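Local coordinates for chitosanase (Bacillus subtilis subsp. subtilis str. 168, PDB 7C6C), which hydrolyses internal beta-1,4 linkages between D-glucosamine units of partly acetylated chitosan, as a secreted glycoside hydrolase of family 46, at residues D142-H147 with R188-L192; N66-K70 with A96-L100. All coordinates share one frame; numbering follows the deposited sequence.

Contact 1: residues D142-H147 with R188-L192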
ATOM      1  N   ASP A 142       1.299  -5.292  -1.260  1.00 10.25           N
ATOM      2  CA  ASP A 142       0.491  -4.297  -1.956  1.00 10.03           C
ATOM      3  C   ASP A 142      -0.863  -4.124  -1.281  1.00 10.29           C
ATOM      4  O   ASP A 142      -1.381  -3.003  -1.179  1.00 10.92           O
ATOM      5  CB  ASP A 142       0.290  -4.702  -3.413  1.00 10.16           C
ATOM      6  CG  ASP A 142      -0.444  -3.641  -4.192  1.00 10.24           C
ATOM      7  OD1 ASP A 142       0.147  -2.564  -4.402  1.00 10.25           O
ATOM      8  OD2 ASP A 142      -1.616  -3.868  -4.564  1.00 10.73           O
ATOM      9  N   THR A 143      -1.451  -5.227  -0.809  1.00 10.18           N
ATOM     10  CA  THR A 143      -2.777  -5.165  -0.205  1.00 11.07           C
ATOM     11  C   THR A 143      -2.771  -4.315   1.058  1.00 11.30           C
ATOM     12  O   THR A 143      -3.655  -3.476   1.254  1.00 11.45           O
ATOM     13  CB  THR A 143      -3.289  -6.575   0.101  1.00 11.62           C
ATOM     14  OG1 THR A 143      -3.382  -7.322  -1.116  1.00 12.10           O
ATOM     15  CG2 THR A 143      -4.672  -6.525   0.743  1.00 12.28           C
ATOM     16  N   VAL A 144      -1.783  -4.515   1.933  1.00 11.52           N
ATOM     17  CA  VAL A 144      -1.800  -3.751   3.177  1.00 11.97           C
ATOM     18  C   VAL A 144      -1.585  -2.267   2.908  1.00 11.68           C
ATOM     19  O   VAL A 144      -2.138  -1.416   3.611  1.00 12.17           O
ATOM     20  CB  VAL A 144      -0.833  -4.338   4.228  1.00 12.74           C
ATOM     21  CG1 VAL A 144       0.614  -4.026   3.893  1.00 13.42           C
ATOM     22  CG2 VAL A 144      -1.172  -3.816   5.621  1.00 14.07           C
ATOM     23  N   ILE A 145      -0.813  -1.931   1.874  1.00 11.34           N
ATOM     24  CA  ILE A 145      -0.592  -0.527   1.550  1.00 11.62           C
ATOM     25  C   ILE A 145      -1.897   0.143   1.150  1.00 11.79           C
ATOM     26  O   ILE A 145      -2.175   1.277   1.560  1.00 13.75           O
ATOM     27  CB  ILE A 145       0.507  -0.383   0.480  1.00 12.12           C
ATOM     28  CG1 ILE A 145       1.880  -0.651   1.101  1.00 13.03           C
ATOM     29  CG2 ILE A 145       0.454   0.999  -0.159  1.00 12.79           C
ATOM     30  CD1 ILE A 145       2.977  -0.812   0.103  1.00 13.62           C
ATOM     31  N   GLN A 146      -2.726  -0.541   0.358  1.00 11.20           N
ATOM     32  CA  GLN A 146      -3.978   0.074  -0.070  1.00 11.18           C
ATOM     33  C   GLN A 146      -5.067  -0.040   0.994  1.00 11.71           C
ATOM     34  O   GLN A 146      -5.799   0.925   1.243  1.00 12.50           O
ATOM     35  CB  GLN A 146      -4.456  -0.527  -1.390  1.00 12.13           C
ATOM     36  CG  GLN A 146      -5.782   0.065  -1.841  1.00 12.84           C
ATOM     37  CD  GLN A 146      -6.206  -0.375  -3.234  1.00 12.58           C
ATOM     38  OE1 GLN A 146      -5.958  -1.508  -3.649  1.00 13.53           O
ATOM     39  NE2 GLN A 146      -6.885   0.514  -3.948  1.00 14.45           N
ATOM     40  N   HIS A 147      -5.193  -1.203   1.630  1.00 11.54           N
ATOM     41  CA  HIS A 147      -6.337  -1.487   2.488  1.00 12.05           C
ATOM     42  C   HIS A 147      -6.094  -1.169   3.956  1.00 12.75           C
ATOM     43  O   HIS A 147      -7.061  -1.068   4.721  1.00 13.54           O
ATOM     44  CB  HIS A 147      -6.729  -2.961   2.348  1.00 12.43           C
ATOM     45  CG  HIS A 147      -7.209  -3.326   0.981  1.00 12.47           C
ATOM     46  ND1 HIS A 147      -8.544  -3.522   0.684  1.00 13.18           N
ATOM     47  CD2 HIS A 147      -6.531  -3.534  -0.172  1.00 12.79           C
ATOM     48  CE1 HIS A 147      -8.660  -3.837  -0.595  1.00 13.08           C
ATOM     49  NE2 HIS A 147      -7.454  -3.849  -1.138  1.00 12.77           N
ATOM     50  N   ARG A 188     -10.151  -9.731  -2.958  1.00 15.17           N
ATOM     51  CA  ARG A 188      -9.718  -8.340  -3.004  1.00 14.82           C
ATOM     52  C   ARG A 188     -10.452  -7.564  -4.089  1.00 15.25           C
ATOM     53  O   ARG A 188     -10.870  -6.424  -3.863  1.00 15.44           O
ATOM     54  CB  ARG A 188      -8.204  -8.257  -3.194  1.00 14.68           C
ATOM     55  CG  ARG A 188      -7.701  -6.833  -3.150  1.00 13.77           C
ATOM     56  CD  ARG A 188      -6.188  -6.754  -3.140  1.00 13.08           C
ATOM     57  NE  ARG A 188      -5.766  -5.362  -3.070  1.00 11.83           N
ATOM     58  CZ  ARG A 188      -4.555  -4.924  -3.396  1.00 11.15           C
ATOM     59  NH1 ARG A 188      -3.624  -5.781  -3.808  1.00 11.80           N
ATOM     60  NH2 ARG A 188      -4.283  -3.624  -3.313  1.00 11.73           N
ATOM     61  N   TYR A 189     -10.616  -8.162  -5.272  1.00 15.59           N
ATOM     62  CA  TYR A 189     -11.386  -7.512  -6.329  1.00 16.42           C
ATOM     63  C   TYR A 189     -12.779  -7.142  -5.836  1.00 16.79           C
ATOM     64  O   TYR A 189     -13.249  -6.018  -6.044  1.00 16.69           O
ATOM     65  CB  TYR A 189     -11.487  -8.436  -7.544  1.00 18.46           C
ATOM     66  CG  TYR A 189     -12.332  -7.868  -8.659  1.00 20.68           C
ATOM     67  CD1 TYR A 189     -11.771  -7.055  -9.635  1.00 22.44           C
ATOM     68  CD2 TYR A 189     -13.697  -8.130  -8.732  1.00 21.69           C
ATOM     69  CE1 TYR A 189     -12.537  -6.527 -10.654  1.00 23.26           C
ATOM     70  CE2 TYR A 189     -14.471  -7.602  -9.746  1.00 23.32           C
ATOM     71  CZ  TYR A 189     -13.885  -6.803 -10.705  1.00 24.45           C
ATOM     72  OH  TYR A 189     -14.641  -6.269 -11.723  1.00 26.43           O
ATOM     73  N   ASP A 190     -13.458  -8.090  -5.189  1.00 17.55           N
ATOM     74  CA  ASP A 190     -14.805  -7.828  -4.694  1.00 18.31           C
ATOM     75  C   ASP A 190     -14.803  -6.694  -3.681  1.00 18.25           C
ATOM     76  O   ASP A 190     -15.719  -5.864  -3.661  1.00 18.91           O
ATOM     77  CB  ASP A 190     -15.386  -9.095  -4.069  1.00 20.86           C
ATOM     78  CG  ASP A 190     -15.715 -10.160  -5.097  1.00 24.58           C
ATOM     79  OD1 ASP A 190     -15.825  -9.828  -6.297  1.00 24.95           O
ATOM     80  OD2 ASP A 190     -15.874 -11.330  -4.697  1.00 26.53           O
ATOM     81  N   ASP A 191     -13.777  -6.635  -2.836  1.00 17.68           N
ATOM     82  CA  ASP A 191     -13.723  -5.579  -1.832  1.00 17.26           C
ATOM     83  C   ASP A 191     -13.473  -4.215  -2.466  1.00 16.65           C
ATOM     84  O   ASP A 191     -14.036  -3.207  -2.022  1.00 17.36           O
ATOM     85  CB  ASP A 191     -12.650  -5.894  -0.795  1.00 17.29           C
ATOM     86  CG  ASP A 191     -12.697  -4.948   0.372  1.00 16.91           C
ATOM     87  OD1 ASP A 191     -13.735  -4.964   1.060  1.00 17.47           O
ATOM     88  OD2 ASP A 191     -11.730  -4.190   0.592  1.00 16.92           O
ATOM     89  N   LEU A 192     -12.630  -4.165  -3.500  1.00 15.59           N
ATOM     90  CA  LEU A 192     -12.364  -2.901  -4.182  1.00 15.77           C
ATOM     91  C   LEU A 192     -13.595  -2.405  -4.926  1.00 16.78           C
ATOM     92  O   LEU A 192     -13.810  -1.192  -5.029  1.00 17.66           O
ATOM     93  CB  LEU A 192     -11.185  -3.053  -5.143  1.00 14.76           C
ATOM     94  CG  LEU A 192      -9.822  -3.272  -4.487  1.00 14.09           C
ATOM     95  CD1 LEU A 192      -8.789  -3.612  -5.548  1.00 14.03           C
ATOM     96  CD2 LEU A 192      -9.407  -2.050  -3.672  1.00 14.09           C
TER
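Arg188 reaches from helix 177-193 into a pocket on helix 134-147 as a knob among Asp142, Thr143, Gln146 and His147, beside the predicted catalytic centre of this lysozyme-clan fold. The segment axes run nearly parallel, at 15° but 12.7 Å apart, a gap bridged chiefly by Arg188. Its chain, extended from CG to NE with CG anti to the backbone N (chi1 -176°), spans it. Arg188 NH1 and NH2 both bond Asp142 OD2, at 2.9 Å and 3.0 Å, an end-on salt bridge; Asp142 OD1 forms a salt bridge with Arg210 and a hydrogen bond with Thr15 OG1. Arg188 NH2 also donates to Gln146 OE1 at 2.7 Å, in the amide plane on a lone pair. Thr143 lies over one guanidinium face, its CA 3.6 Å above the Arg188 plane. Near the guanidinium edge, Arg188 NE donates to His147 NE2 (3.0 Å), tilted from both planes, while His147 ND1 is bonded to the backbone O of Asp154. One turn on, Asp191 sets OD2 at the edge of the His147 ring, carboxylate and ring planes 32° apart. Leu192 packs CD2 against His147 CE1 at 3.6 Å and Gln146 OE1 at 3.5 Å.

Contact 2: residues N66-K70 with A96-L100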
ATOM      1  N   ASN A  66      12.975  20.719  13.963  1.00 10.62           N
ATOM      2  CA  ASN A  66      12.673  22.075  13.494  1.00 10.51           C
ATOM      3  C   ASN A  66      12.704  22.195  11.974  1.00 10.06           C
ATOM      4  O   ASN A  66      13.040  23.244  11.422  1.00 10.71           O
ATOM      5  CB  ASN A  66      13.547  23.126  14.186  1.00 11.52           C
ATOM      6  CG  ASN A  66      13.362  23.101  15.678  1.00 12.63           C
ATOM      7  OD1 ASN A  66      12.301  22.701  16.161  1.00 13.07           O
ATOM      8  ND2 ASN A  66      14.372  23.519  16.419  1.00 13.57           N
ATOM      9  N   ASN A  67      12.299  21.124  11.296  1.00  9.92           N
ATOM     10  CA  ASN A  67      12.220  21.075   9.844  1.00  9.78           C
ATOM     11  C   ASN A  67      10.967  21.811   9.349  1.00  9.13           C
ATOM     12  O   ASN A  67      10.136  22.282  10.135  1.00  9.63           O
ATOM     13  CB  ASN A  67      12.221  19.621   9.391  1.00 10.17           C
ATOM     14  CG  ASN A  67      11.004  18.880   9.894  1.00  9.59           C
ATOM     15  OD1 ASN A  67       9.903  19.071   9.372  1.00  9.47           O
ATOM     16  ND2 ASN A  67      11.179  18.061  10.928  1.00 10.85           N
ATOM     17  N   LYS A  68      10.813  21.884   8.020  1.00  9.59           N
ATOM     18  CA  LYS A  68       9.728  22.666   7.427  1.00  9.25           C
ATOM     19  C   LYS A  68       8.347  22.073   7.669  1.00  9.19           C
ATOM     20  O   LYS A  68       7.348  22.768   7.452  1.00  9.22           O
ATOM     21  CB  LYS A  68       9.948  22.847   5.924  1.00 10.04           C
ATOM     22  CG  LYS A  68       9.674  21.604   5.081  1.00 10.24           C
ATOM     23  CD  LYS A  68       9.938  21.870   3.596  1.00 10.79           C
ATOM     24  CE  LYS A  68      11.431  21.987   3.296  1.00 11.28           C
ATOM     25  NZ  LYS A  68      11.679  22.436   1.898  1.00 11.26           N
ATOM     26  N   LEU A  69       8.261  20.813   8.079  1.00  8.72           N
ATOM     27  CA  LEU A  69       6.975  20.186   8.337  1.00  9.06           C
ATOM     28  C   LEU A  69       6.589  20.176   9.812  1.00  9.09           C
ATOM     29  O   LEU A  69       5.441  19.852  10.125  1.00  8.93           O
ATOM     30  CB  LEU A  69       6.965  18.755   7.796  1.00  9.49           C
ATOM     31  CG  LEU A  69       7.129  18.591   6.282  1.00 10.20           C
ATOM     32  CD1 LEU A  69       7.238  17.115   5.917  1.00 10.85           C
ATOM     33  CD2 LEU A  69       5.990  19.255   5.519  1.00 13.07           C
ATOM     34  N   LYS A  70       7.504  20.547  10.716  1.00  9.05           N
ATOM     35  CA  LYS A  70       7.213  20.483  12.147  1.00  9.80           C
ATOM     36  C   LYS A  70       5.941  21.243  12.501  1.00  9.53           C
ATOM     37  O   LYS A  70       5.138  20.769  13.310  1.00  9.48           O
ATOM     38  CB  LYS A  70       8.395  21.026  12.953  1.00 10.39           C
ATOM     39  CG  LYS A  70       8.096  21.136  14.440  1.00 10.75           C
ATOM     40  CD  LYS A  70       9.206  21.828  15.224  1.00 11.88           C
ATOM     41  CE  LYS A  70       8.778  22.040  16.676  1.00 12.09           C
ATOM     42  NZ  LYS A  70       9.771  22.843  17.444  1.00 13.78           N
ATOM     43  N   ALA A  96       5.273  21.715   0.675  1.00 10.00           N
ATOM     44  CA  ALA A  96       6.426  21.426   1.514  1.00 10.42           C
ATOM     45  C   ALA A  96       6.806  19.953   1.432  1.00  9.61           C
ATOM     46  O   ALA A  96       7.991  19.616   1.321  1.00 10.41           O
ATOM     47  CB  ALA A  96       6.136  21.835   2.956  1.00 11.13           C
ATOM     48  N   TRP A  97       5.818  19.059   1.493  1.00  9.66           N
ATOM     49  CA  TRP A  97       6.106  17.639   1.344  1.00  9.58           C
ATOM     50  C   TRP A  97       6.779  17.371   0.000  1.00  9.85           C
ATOM     51  O   TRP A  97       7.822  16.703  -0.075  1.00 10.66           O
ATOM     52  CB  TRP A  97       4.807  16.843   1.492  1.00  9.96           C
ATOM     53  CG  TRP A  97       4.975  15.350   1.417  1.00  9.39           C
ATOM     54  CD1 TRP A  97       5.395  14.610   0.347  1.00  9.79           C
ATOM     55  CD2 TRP A  97       4.703  14.412   2.463  1.00  8.53           C
ATOM     56  NE1 TRP A  97       5.419  13.276   0.668  1.00  9.74           N
ATOM     57  CE2 TRP A  97       5.000  13.125   1.964  1.00  9.19           C
ATOM     58  CE3 TRP A  97       4.245  14.535   3.780  1.00  9.07           C
ATOM     59  CZ2 TRP A  97       4.858  11.973   2.735  1.00  9.35           C
ATOM     60  CZ3 TRP A  97       4.092  13.390   4.545  1.00  9.00           C
ATOM     61  CH2 TRP A  97       4.402  12.121   4.019  1.00  9.84           C
ATOM     62  N   LYS A  98       6.208  17.912  -1.080  1.00 10.52           N
ATOM     63  CA  LYS A  98       6.771  17.662  -2.402  1.00 11.51           C
ATOM     64  C   LYS A  98       8.204  18.161  -2.498  1.00 11.47           C
ATOM     65  O   LYS A  98       9.041  17.535  -3.153  1.00 12.42           O
ATOM     66  CB  LYS A  98       5.919  18.317  -3.486  1.00 12.91           C
ATOM     67  CG  LYS A  98       6.429  18.029  -4.895  1.00 15.67           C
ATOM     68  CD  LYS A  98       5.575  18.707  -5.947  1.00 18.86           C
ATOM     69  CE  LYS A  98       6.224  18.578  -7.313  1.00 22.25           C
ATOM     70  NZ  LYS A  98       5.388  19.165  -8.386  1.00 24.76           N
ATOM     71  N   SER A  99       8.506  19.287  -1.845  1.00 10.99           N
ATOM     72  CA  SER A  99       9.848  19.854  -1.918  1.00 11.51           C
ATOM     73  C   SER A  99      10.896  18.929  -1.322  1.00 11.92           C
ATOM     74  O   SER A  99      12.084  19.098  -1.610  1.00 13.02           O
ATOM     75  CB  SER A  99       9.895  21.201  -1.198  1.00 11.83           C
ATOM     76  OG  SER A  99       9.993  21.034   0.210  1.00 11.23           O
ATOM     77  N   LEU A 100      10.484  17.956  -0.512  1.00 11.68           N
ATOM     78  CA  LEU A 100      11.394  17.017   0.124  1.00 11.60           C
ATOM     79  C   LEU A 100      11.483  15.693  -0.620  1.00 11.52           C
ATOM     80  O   LEU A 100      12.033  14.727  -0.075  1.00 12.08           O
ATOM     81  CB  LEU A 100      10.993  16.804   1.584  1.00 11.93           C
ATOM     82  CG  LEU A 100      11.223  18.016   2.493  1.00 11.89           C
ATOM     83  CD1 LEU A 100      10.425  17.858   3.791  1.00 13.27           C
ATOM     84  CD2 LEU A 100      12.717  18.204   2.781  1.00 13.30           C
TER
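Toward the Trp97 indole comes Leu69, whose CD1 approaches Trp97 CE3 obliquely at 4.5 Å, a loose apolar touch; elsewhere the ring meets Phe106 edge-to-face, and its NE1 bonds to the backbone O of Tyr27. Leu69 does most of its packing with its two methyls: CD2 lies 3.6 Å from Ala96 CB, while CD1 meets Leu100 CD1 tip to tip at 3.9 Å. The loop offers this leucine from a type I beta turn, Asn67 to Lys70, and Asn67 OD1 accepts from Leu69 N at 2.7 Å, the mark of an Asx turn. Beside it, Lys68 runs along the end of helix 93-99 and slides past Leu100 in the opposite direction. A bend at chi3 (72°) turns its amine to Ser99, where Lys68 NZ donates to Ser99 OG at 2.8 Å. Ser99 OG in turn donates to Ala96 O at 2.7 Å, so lysine, hydroxyl and carbonyl are joined by two successive hydrogen bonds near the surface. The contact thus joins the loop between helices 52-63 and 73-82 to the C-terminal end of helix 93-99, with Val57 (touching Leu69) and Tyr60 (touching Leu100) of helix 52-63, and Phe106 of helix 104-128, packed against it.

In the fold
The centre of contact 1 lies about 8 Å from the centre of the chain and that of contact 2 about 22 Å. The inner one is mainly charged and polar; the outer one is largely apolar packing of Leu69 on Ala96, Trp97 and Leu100, flanked by the exposed Lys68 and its bond to Ser99. Six of the seven touching residues are buried in contact 1, against three of six in contact 2. No helix is common to both, although helix 104-128 packs beside each. Their centres are 30 Å apart and their nearest atoms about 12 Å. The side chain of Gln146 in contact 1 is about 5 Å from that of Glu19, the predicted proton donor; the side chain of Trp97 in contact 2 is about 11 Å from it.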